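PDB 4Q7F: 5' nucleotidase family protein, which belongs to the 5'-nucleotidase family, pairing a calcineurin-like phosphoesterase domain, which carries a manganese and a magnesium ion, with a C-terminal domain that helps line a ligand pocket. Local coordinates for residues I32-F37 with N41-M46; G76-N81 with D379-Y384; A231-F236 with E254-T259. All blocks are in the same frame, centred on the assembly; numbering follows the deposited sequence.

Contact 1 (I32-F37 with N41-M46); sequences IFPTDF and NQYQPM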
loop_
_atom_site.group_PDB
_atom_site.type_symbol
_atom_site.label_atom_id
_atom_site.label_comp_id
_atom_site.label_asym_id
_atom_site.label_seq_id
_atom_site.Cartn_x
_atom_site.Cartn_y
_atom_site.Cartn_z
ATOM N N ILE A 32 -11.747 -6.698 6.759
ATOM C CA ILE A 32 -13.196 -6.759 6.846
ATOM C C ILE A 32 -13.615 -6.952 8.308
ATOM O O ILE A 32 -14.481 -6.245 8.820
ATOM C CB ILE A 32 -13.708 -7.962 6.031
ATOM C CG1 ILE A 32 -13.258 -7.862 4.569
ATOM C CG2 ILE A 32 -15.235 -8.084 6.151
ATOM C CD1 ILE A 32 -13.714 -6.629 3.845
ATOM N N PHE A 33 -13.005 -7.933 8.963
ATOM C CA PHE A 33 -13.282 -8.222 10.357
ATOM C C PHE A 33 -12.667 -7.172 11.251
ATOM O O PHE A 33 -11.813 -6.434 10.805
ATOM C CB PHE A 33 -12.787 -9.599 10.705
ATOM C CG PHE A 33 -13.464 -10.676 9.912
ATOM C CD1 PHE A 33 -14.762 -11.025 10.187
ATOM C CD2 PHE A 33 -12.825 -11.283 8.870
ATOM C CE1 PHE A 33 -15.402 -11.985 9.447
ATOM C CE2 PHE A 33 -13.460 -12.263 8.126
ATOM C CZ PHE A 33 -14.756 -12.599 8.414
ATOM N N PRO A 34 -13.127 -7.075 12.518
ATOM C CA PRO A 34 -12.569 -6.064 13.432
ATOM C C PRO A 34 -11.302 -6.562 14.097
ATOM O O PRO A 34 -11.290 -6.805 15.324
ATOM C CB PRO A 34 -13.696 -5.865 14.434
ATOM C CG PRO A 34 -14.382 -7.194 14.464
ATOM C CD PRO A 34 -14.382 -7.644 13.048
ATOM N N THR A 35 -10.255 -6.746 13.280
ATOM C CA THR A 35 -8.964 -7.253 13.748
ATOM C C THR A 35 -7.838 -6.975 12.769
ATOM O O THR A 35 -8.065 -6.910 11.558
ATOM C CB THR A 35 -9.023 -8.779 13.972
ATOM O OG1 THR A 35 -7.748 -9.265 14.411
ATOM C CG2 THR A 35 -9.423 -9.503 12.683
ATOM N N ASP A 36 -6.615 -6.843 13.296
ATOM C CA ASP A 36 -5.416 -6.678 12.475
ATOM C C ASP A 36 -4.646 -8.024 12.431
ATOM O O ASP A 36 -3.545 -8.110 11.892
ATOM C CB ASP A 36 -4.524 -5.539 12.992
ATOM C CG ASP A 36 -4.009 -5.762 14.393
ATOM O OD1 ASP A 36 -4.094 -6.881 14.946
ATOM O OD2 ASP A 36 -3.485 -4.788 14.957
ATOM N N PHE A 37 -5.249 -9.052 13.034
ATOM C CA PHE A 37 -4.721 -10.438 13.064
ATOM C C PHE A 37 -3.424 -10.664 13.857
ATOM O O PHE A 37 -2.811 -11.729 13.766
ATOM C CB PHE A 37 -4.601 -10.998 11.652
ATOM C CG PHE A 37 -5.888 -10.982 10.888
ATOM C CD1 PHE A 37 -6.842 -11.978 11.088
ATOM C CD2 PHE A 37 -6.157 -9.969 9.984
ATOM C CE1 PHE A 37 -8.043 -11.953 10.403
ATOM C CE2 PHE A 37 -7.351 -9.946 9.287
ATOM C CZ PHE A 37 -8.288 -10.948 9.489
ATOM N N ASN A 41 -7.842 -13.887 18.852
ATOM C CA ASN A 41 -9.049 -13.310 19.458
ATOM C C ASN A 41 -9.081 -11.773 19.437
ATOM O O ASN A 41 -10.005 -11.149 19.966
ATOM C CB ASN A 41 -9.177 -13.853 20.886
ATOM C CG ASN A 41 -9.183 -15.386 20.933
ATOM O OD1 ASN A 41 -10.034 -16.031 20.330
ATOM N ND2 ASN A 41 -8.240 -15.960 21.662
ATOM N N GLN A 42 -8.084 -11.179 18.792
ATOM C CA GLN A 42 -7.947 -9.727 18.685
ATOM C C GLN A 42 -9.268 -9.150 18.198
ATOM O O GLN A 42 -9.946 -9.743 17.349
ATOM C CB GLN A 42 -6.799 -9.383 17.711
ATOM C CG GLN A 42 -5.865 -8.228 18.109
ATOM C CD GLN A 42 -6.238 -6.842 17.616
ATOM O OE1 GLN A 42 -6.704 -6.647 16.478
ATOM N NE2 GLN A 42 -5.947 -5.848 18.446
ATOM N N TYR A 43 -9.650 -8.018 18.785
ATOM C CA TYR A 43 -10.866 -7.307 18.418
ATOM C C TYR A 43 -10.495 -5.850 18.575
ATOM O O TYR A 43 -9.919 -5.478 19.593
ATOM C CB TYR A 43 -12.022 -7.656 19.342
ATOM C CG TYR A 43 -13.361 -7.219 18.813
ATOM C CD1 TYR A 43 -13.716 -5.870 18.770
ATOM C CD2 TYR A 43 -14.286 -8.163 18.361
ATOM C CE1 TYR A 43 -14.956 -5.479 18.268
ATOM C CE2 TYR A 43 -15.524 -7.783 17.871
ATOM C CZ TYR A 43 -15.852 -6.450 17.815
ATOM O OH TYR A 43 -17.093 -6.098 17.335
ATOM N N GLN A 44 -10.814 -5.036 17.572
ATOM C CA GLN A 44 -10.447 -3.639 17.568
ATOM C C GLN A 44 -11.469 -2.855 16.725
ATOM O O GLN A 44 -12.051 -3.403 15.796
ATOM C CB GLN A 44 -9.033 -3.560 16.984
ATOM C CG GLN A 44 -8.394 -2.189 16.929
ATOM C CD GLN A 44 -6.913 -2.254 16.558
ATOM O OE1 GLN A 44 -6.300 -3.330 16.554
ATOM N NE2 GLN A 44 -6.329 -1.097 16.263
ATOM N N PRO A 45 -11.711 -1.576 17.059
ATOM C CA PRO A 45 -12.693 -0.820 16.286
ATOM C C PRO A 45 -12.138 -0.440 14.899
ATOM O O PRO A 45 -11.599 0.637 14.716
ATOM C CB PRO A 45 -12.963 0.395 17.174
ATOM C CG PRO A 45 -11.690 0.583 17.936
ATOM C CD PRO A 45 -11.223 -0.814 18.224
HETATM N N MSE A 46 -12.304 -1.335 13.940
HETATM C CA MSE A 46 -11.728 -1.194 12.604
HETATM C C MSE A 46 -12.340 -2.196 11.701
HETATM O O MSE A 46 -13.082 -3.084 12.136
HETATM C CB MSE A 46 -10.216 -1.569 12.672
HETATM C CG MSE A 46 -9.967 -3.098 12.928
HETATM SE SE MSE A 46 -8.034 -3.404 12.990
HETATM C CE MSE A 46 -7.786 -3.482 11.034
HETATM O O HOH W 1 -15.111 -4.700 11.091
#

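Contact 2 (G76-N81 with D379-Y384); sequences GSPFCN and DVINNY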
loop_
_atom_site.group_PDB
_atom_site.type_symbol
_atom_site.label_atom_id
_atom_site.label_comp_id
_atom_site.label_asym_id
_atom_site.label_seq_id
_atom_site.Cartn_x
_atom_site.Cartn_y
_atom_site.Cartn_z
ATOM N N GLY A 76 -4.006 -6.895 0.920
ATOM C CA GLY A 76 -3.553 -6.228 2.106
ATOM C C GLY A 76 -3.491 -7.046 3.354
ATOM O O GLY A 76 -2.499 -7.033 4.036
ATOM N N SER A 77 -4.545 -7.789 3.639
ATOM C CA SER A 77 -4.616 -8.504 4.886
ATOM C C SER A 77 -4.429 -9.995 4.686
ATOM O O SER A 77 -4.484 -10.467 3.567
ATOM C CB SER A 77 -5.994 -8.275 5.490
ATOM O OG SER A 77 -6.976 -9.030 4.794
ATOM N N PRO A 78 -4.239 -10.742 5.784
ATOM C CA PRO A 78 -4.133 -12.195 5.717
ATOM C C PRO A 78 -5.390 -12.827 5.162
ATOM O O PRO A 78 -5.332 -13.955 4.716
ATOM C CB PRO A 78 -3.950 -12.604 7.190
ATOM C CG PRO A 78 -3.346 -11.423 7.837
ATOM C CD PRO A 78 -4.003 -10.259 7.154
ATOM N N PHE A 79 -6.516 -12.124 5.190
ATOM C CA PHE A 79 -7.758 -12.663 4.598
ATOM C C PHE A 79 -7.532 -12.783 3.075
ATOM O O PHE A 79 -7.912 -13.789 2.419
ATOM C CB PHE A 79 -8.949 -11.767 4.969
ATOM C CG PHE A 79 -10.256 -12.145 4.290
ATOM C CD1 PHE A 79 -10.693 -13.464 4.262
ATOM C CD2 PHE A 79 -11.065 -11.171 3.719
ATOM C CE1 PHE A 79 -11.899 -13.808 3.661
ATOM C CE2 PHE A 79 -12.276 -11.513 3.123
ATOM C CZ PHE A 79 -12.690 -12.834 3.092
ATOM N N CYS A 80 -6.846 -11.788 2.528
ATOM C CA CYS A 80 -6.505 -11.794 1.117
ATOM C C CYS A 80 -5.570 -13.000 0.811
ATOM O O CYS A 80 -5.805 -13.725 -0.164
ATOM C CB CYS A 80 -5.930 -10.447 0.711
ATOM S SG CYS A 80 -7.135 -9.086 0.829
ATOM N N ASN A 81 -4.544 -13.238 1.645
ATOM C CA ASN A 81 -3.688 -14.418 1.462
ATOM C C ASN A 81 -4.520 -15.685 1.487
ATOM O O ASN A 81 -4.341 -16.582 0.642
ATOM C CB ASN A 81 -2.629 -14.555 2.550
ATOM C CG ASN A 81 -1.680 -13.392 2.581
ATOM O OD1 ASN A 81 -2.088 -12.254 2.797
ATOM N ND2 ASN A 81 -0.399 -13.670 2.419
ATOM N N ASP A 379 2.424 -15.833 11.631
ATOM C CA ASP A 379 3.750 -15.236 11.795
ATOM C C ASP A 379 4.457 -14.996 10.477
ATOM O O ASP A 379 5.091 -13.965 10.295
ATOM C CB ASP A 379 4.582 -16.116 12.713
ATOM C CG ASP A 379 3.871 -16.404 14.026
ATOM O OD1 ASP A 379 3.482 -15.437 14.714
ATOM O OD2 ASP A 379 3.688 -17.581 14.369
ATOM N N VAL A 380 4.352 -15.942 9.547
ATOM C CA VAL A 380 5.003 -15.812 8.249
ATOM C C VAL A 380 4.440 -14.623 7.482
ATOM O O VAL A 380 5.184 -13.838 6.887
ATOM C CB VAL A 380 4.844 -17.095 7.389
ATOM C CG1 VAL A 380 5.301 -16.842 5.960
ATOM C CG2 VAL A 380 5.596 -18.271 7.998
ATOM N N ILE A 381 3.113 -14.508 7.488
ATOM C CA ILE A 381 2.451 -13.427 6.776
ATOM C C ILE A 381 2.803 -12.061 7.379
ATOM O O ILE A 381 3.061 -11.113 6.637
ATOM C CB ILE A 381 0.918 -13.618 6.720
ATOM C CG1 ILE A 381 0.564 -14.893 5.931
ATOM C CG2 ILE A 381 0.306 -12.413 6.037
ATOM C CD1 ILE A 381 -0.916 -15.266 5.894
ATOM N N ASN A 382 2.811 -11.960 8.705
ATOM C CA ASN A 382 3.163 -10.704 9.359
ATOM C C ASN A 382 4.562 -10.260 9.021
ATOM O O ASN A 382 4.819 -9.064 8.902
ATOM C CB ASN A 382 2.980 -10.801 10.888
ATOM C CG ASN A 382 1.521 -10.772 11.288
ATOM O OD1 ASN A 382 0.715 -10.150 10.610
ATOM N ND2 ASN A 382 1.174 -11.430 12.380
ATOM N N ASN A 383 5.464 -11.215 8.861
ATOM C CA ASN A 383 6.856 -10.878 8.496
ATOM C C ASN A 383 7.065 -10.621 6.998
ATOM O O ASN A 383 7.991 -9.933 6.625
ATOM C CB ASN A 383 7.790 -11.922 9.050
ATOM C CG ASN A 383 7.938 -11.783 10.553
ATOM O OD1 ASN A 383 8.601 -10.863 11.026
ATOM N ND2 ASN A 383 7.304 -12.666 11.306
ATOM N N TYR A 384 6.191 -11.148 6.155
ATOM C CA TYR A 384 6.276 -10.865 4.710
ATOM C C TYR A 384 4.853 -10.662 4.217
ATOM O O TYR A 384 4.284 -11.578 3.647
ATOM C CB TYR A 384 6.960 -12.000 3.908
ATOM C CG TYR A 384 7.653 -11.401 2.722
ATOM C CD1 TYR A 384 6.935 -10.947 1.632
ATOM C CD2 TYR A 384 9.022 -11.149 2.761
ATOM C CE1 TYR A 384 7.571 -10.329 0.575
ATOM C CE2 TYR A 384 9.660 -10.524 1.706
ATOM C CZ TYR A 384 8.930 -10.115 0.627
ATOM O OH TYR A 384 9.532 -9.474 -0.418
#

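Contact 3 (A231-F236 with E254-T259); sequences AMLEAF and ERFKQT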
loop_
_atom_site.group_PDB
_atom_site.type_symbol
_atom_site.label_atom_id
_atom_site.label_comp_id
_atom_site.label_asym_id
_atom_site.label_seq_id
_atom_site.Cartn_x
_atom_site.Cartn_y
_atom_site.Cartn_z
ATOM N N ALA A 231 -1.291 19.507 -7.241
ATOM C CA ALA A 231 -1.322 20.146 -8.555
ATOM C C ALA A 231 -2.757 20.164 -9.100
ATOM O O ALA A 231 -3.162 21.113 -9.760
ATOM C CB ALA A 231 -0.397 19.429 -9.515
HETATM N N MSE A 232 -3.513 19.109 -8.822
HETATM C CA MSE A 232 -4.911 19.021 -9.279
HETATM C C MSE A 232 -5.768 20.087 -8.620
HETATM O O MSE A 232 -6.522 20.804 -9.292
HETATM C CB MSE A 232 -5.427 17.613 -9.021
HETATM C CG MSE A 232 -4.870 16.630 -10.046
HETATM SE SE MSE A 232 -4.870 14.793 -9.298
HETATM C CE MSE A 232 -6.604 14.276 -10.078
ATOM N N LEU A 233 -5.668 20.211 -7.302
ATOM C CA LEU A 233 -6.428 21.239 -6.584
ATOM C C LEU A 233 -5.959 22.643 -6.960
ATOM O O LEU A 233 -6.767 23.510 -7.293
ATOM C CB LEU A 233 -6.312 21.037 -5.069
ATOM C CG LEU A 233 -7.095 19.864 -4.488
ATOM C CD1 LEU A 233 -6.604 19.523 -3.095
ATOM C CD2 LEU A 233 -8.579 20.184 -4.477
ATOM N N GLU A 234 -4.648 22.856 -6.898
ATOM C CA GLU A 234 -4.048 24.135 -7.226
ATOM C C GLU A 234 -4.556 24.661 -8.573
ATOM O O GLU A 234 -4.836 25.845 -8.710
ATOM C CB GLU A 234 -2.518 24.001 -7.267
ATOM C CG GLU A 234 -1.766 25.270 -7.656
ATOM C CD GLU A 234 -0.268 25.043 -7.858
ATOM O OE1 GLU A 234 0.517 25.924 -7.468
ATOM O OE2 GLU A 234 0.139 23.986 -8.390
ATOM N N ALA A 235 -4.669 23.778 -9.558
ATOM C CA ALA A 235 -5.111 24.159 -10.889
ATOM C C ALA A 235 -6.621 24.168 -11.071
ATOM O O ALA A 235 -7.152 25.037 -11.780
ATOM C CB ALA A 235 -4.493 23.227 -11.918
ATOM N N PHE A 236 -7.324 23.224 -10.444
ATOM C CA PHE A 236 -8.763 23.104 -10.687
ATOM C C PHE A 236 -9.727 23.214 -9.496
ATOM O O PHE A 236 -10.911 22.910 -9.650
ATOM C CB PHE A 236 -9.018 21.778 -11.417
ATOM C CG PHE A 236 -8.120 21.570 -12.585
ATOM C CD1 PHE A 236 -8.192 22.419 -13.688
ATOM C CD2 PHE A 236 -7.186 20.545 -12.592
ATOM C CE1 PHE A 236 -7.343 22.245 -14.771
ATOM C CE2 PHE A 236 -6.342 20.363 -13.675
ATOM C CZ PHE A 236 -6.414 21.217 -14.765
ATOM N N GLU A 254 -10.623 18.615 5.225
ATOM C CA GLU A 254 -10.523 20.055 5.328
ATOM C C GLU A 254 -10.985 20.665 4.022
ATOM O O GLU A 254 -11.453 19.956 3.127
ATOM C CB GLU A 254 -9.070 20.427 5.636
ATOM C CG GLU A 254 -8.086 20.098 4.530
ATOM C CD GLU A 254 -6.636 20.225 4.981
ATOM O OE1 GLU A 254 -5.928 21.116 4.472
ATOM O OE2 GLU A 254 -6.214 19.450 5.866
ATOM N N ARG A 255 -10.848 21.980 3.914
ATOM C CA ARG A 255 -11.274 22.706 2.734
ATOM C C ARG A 255 -10.058 23.260 1.999
ATOM O O ARG A 255 -9.111 23.716 2.636
ATOM C CB ARG A 255 -12.181 23.875 3.162
ATOM C CG ARG A 255 -13.195 23.513 4.248
ATOM C CD ARG A 255 -14.281 22.561 3.773
ATOM N NE ARG A 255 -15.402 23.276 3.167
ATOM C CZ ARG A 255 -16.464 23.721 3.843
ATOM N NH1 ARG A 255 -17.427 24.364 3.196
ATOM N NH2 ARG A 255 -16.573 23.527 5.160
ATOM N N PHE A 256 -10.068 23.180 0.668
ATOM C CA PHE A 256 -9.009 23.785 -0.158
ATOM C C PHE A 256 -9.848 24.794 -0.926
ATOM O O PHE A 256 -10.586 24.422 -1.844
ATOM C CB PHE A 256 -8.317 22.819 -1.115
ATOM C CG PHE A 256 -7.190 23.459 -1.905
ATOM C CD1 PHE A 256 -7.454 24.207 -3.045
ATOM C CD2 PHE A 256 -5.871 23.313 -1.503
ATOM C CE1 PHE A 256 -6.431 24.803 -3.766
ATOM C CE2 PHE A 256 -4.835 23.894 -2.226
ATOM C CZ PHE A 256 -5.118 24.641 -3.362
ATOM N N LYS A 257 -9.757 26.059 -0.534
ATOM C CA LYS A 257 -10.603 27.100 -1.100
ATOM C C LYS A 257 -12.055 26.646 -0.823
ATOM O O LYS A 257 -12.408 26.472 0.345
ATOM C CB LYS A 257 -10.269 27.373 -2.572
ATOM C CG LYS A 257 -8.876 27.976 -2.729
ATOM C CD LYS A 257 -8.525 28.316 -4.161
ATOM C CE LYS A 257 -7.135 28.932 -4.213
ATOM N NZ LYS A 257 -6.663 29.108 -5.606
ATOM N N GLN A 258 -12.879 26.405 -1.840
ATOM C CA GLN A 258 -14.270 25.941 -1.582
ATOM C C GLN A 258 -14.412 24.424 -1.685
ATOM O O GLN A 258 -15.471 23.864 -1.383
ATOM C CB GLN A 258 -15.247 26.604 -2.546
ATOM C CG GLN A 258 -15.309 28.113 -2.378
ATOM C CD GLN A 258 -15.868 28.505 -1.026
ATOM O OE1 GLN A 258 -17.005 28.163 -0.684
ATOM N NE2 GLN A 258 -15.083 29.239 -0.256
ATOM N N THR A 259 -13.338 23.763 -2.099
ATOM C CA THR A 259 -13.361 22.318 -2.295
ATOM C C THR A 259 -13.303 21.531 -0.982
ATOM O O THR A 259 -12.505 21.847 -0.109
ATOM C CB THR A 259 -12.166 21.886 -3.176
ATOM O OG1 THR A 259 -12.189 22.608 -4.416
ATOM C CG2 THR A 259 -12.225 20.390 -3.461
#

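Contact 1 (I32-F37 with N41-M46)
Gln-42 lies across Thr-35 and Asp-36. Gln-42 CB sits 3.4 Å from Thr-35 OG1. The chain then turns sharply about CB-CG (chi2 -91°), bringing the amide to the Asp-36 carboxylate, the two planes 20° apart; Gln-42 CG and CD both lie against Asp-36 OD1, CD at 3.4 Å. At the tip, Gln-42 OE1 accepts from Asp-36 N over 3.2 Å in a nearly straight bond (168°), while NE2 donates to Gln-44 OE1. The 3.0 Å approach of Gln-42 OE1 to Asp-36 OD1 joins two acceptors and is no hydrogen bond; OD1 is bonded instead to Thr-38 OG1. All this belongs to the irregular loop between strand 19-25 and helix 48-59 of the phosphoesterase domain, which folds back on itself through an ST turn, Thr-35 OG1 taking Phe-37 N, and an inverse gamma turn centred on Pro-34. Pro-34 O accepts from Gln-44 N at 2.9 Å, and Pro-34 CG rests over one face of the Tyr-43 ring, 3.9 Å from the centroid, a CH-pi contact. The buried selenomethionine Met-46 runs along the Thr-35 backbone, its SE 3.7 Å from Asp-36 N, and a water bridges Ile-32 O and Met-46 O.

Contact 2 (G76-N81 with D379-Y384)
Ile-381 reaches across to Asn-81 and Pro-78, and with that one side chain helix 377-383 of the C-terminal domain touches the first turn of helix 78-85 of the calcineurin-like phosphoesterase domain. This is a small, buried interdomain contact of helix against helix, made without any hydrogen bond between the two segments. Ile-381 uses both of its branches. CG1 stands opposite the carbonyl carbon (chi1 -63°) and the chain runs on extended to Ile-381 CD1, which comes up against Asn-81 CB at 3.8 Å. The Asn-81 side chain approaches from the other direction, so that the two overlap alongside and the Asn-81 CG also lies 3.9 Å from Ile-381 CD1. On the second branch, Ile-381 CG2 touches Asn-81 too and lies 4.2 Å from Pro-78 CG. Trp-316 and Leu-317 of helix 304-317 also pack on Ile-381, and Leu-317 touches Pro-78 as well, so a third helix borders the junction.

One shell out, each helix end has its own fastening. Ser-77 is the N-cap of helix 78-85: its OG takes a weak bond from Phe-79 N and donates to Gly-30 O, tying the start of the helix to the chain just beyond metal ligand His-29. On the other side Tyr-384, the first residue to leave the helical conformation, sets its ring edge-to-face with Phe-365 and its OH on Asn-388 OD1, two residues that line the ligand pocket. The last turn before it is doubly closed at Asp-379 O, which accepts from Asn-383 N at 3.1 Å and from Asn-383 ND2 at 2.8 Å, the two donors arriving from opposite faces of the carbonyl plane.

Contact 3 (A231-F236 with E254-T259)
Two first torsions bring Leu-233 and Phe-256 together. In Phe-256 the ring is swung opposite the backbone N (chi1 -177°), out from the strand toward the helix. The helix backbone points Leu-233 CB at that ring, and chi1 of -73°, with CG opposite the carbonyl carbon, places Leu-233 CD1 near the ring and CD2 near Thr-259. Leu-233 CB sits almost exactly over the middle of one face, 3.9 Å from the Phe-256 centroid and 8° off the normal, a well-centred CH-pi contact. The leucine and the phenylalanine run antiparallel, overlapping flank to flank. Leu-233 CD1 stands off the rim beside CG and CD2 of the ring, 4.2 Å from Phe-256 CG, while the far end of the ring runs along the helix backbone, with Phe-256 CE1 3.8 Å from Leu-233 O. The other methyl, Leu-233 CD2, meets Thr-259 CG2 at 3.8 Å.

Phe-256 and Thr-259 can share one leucine because they are the ends of a type II' turn that closes a two-residue beta hairpin. Phe-256 N bonds to Thr-259 O over 2.9 Å, and Thr-259 N to Phe-256 O over 2.8 Å. Thr-259 gives its methyl to the leucine and its hydroxyl to the chain after the helix: OG1 donates to Ile-240 O and is also bonded to Ser-237 OG.

The hairpin joins strand 251-256, at the edge of a six-stranded mixed sheet, to strand 259-264. Helix 229-236 lies against these strands through Leu-233, which also touches Phe-243 of strand 242-244 and Val-261, while its Met-232 and Phe-236 pack on helix 184-198.

In the fold
Contacts 1 and 2 are neighbours, their centres 14 Å apart: Phe-37 CD2 packs 3.6 Å from Pro-78 CD, and Ile-32 CG1 lies 4.0 Å from Phe-79 CE2. Both stand apart from the metal site; the Met-46 side chain is about 13 Å from the manganese ion and that of Asn-81 about 12 Å from the bound ligand. Contact 3 is on the opposite side of the chain's centre from contact 2, their centres 37 Å apart, and its centre is 35 Å from that of contact 1. Along the chain, all three fall close to metal ligands: Asp-27 and His-29 precede 32-37, Asp-72 precedes 76-81, and His-247 and His-249 fall between the two segments of contact 3.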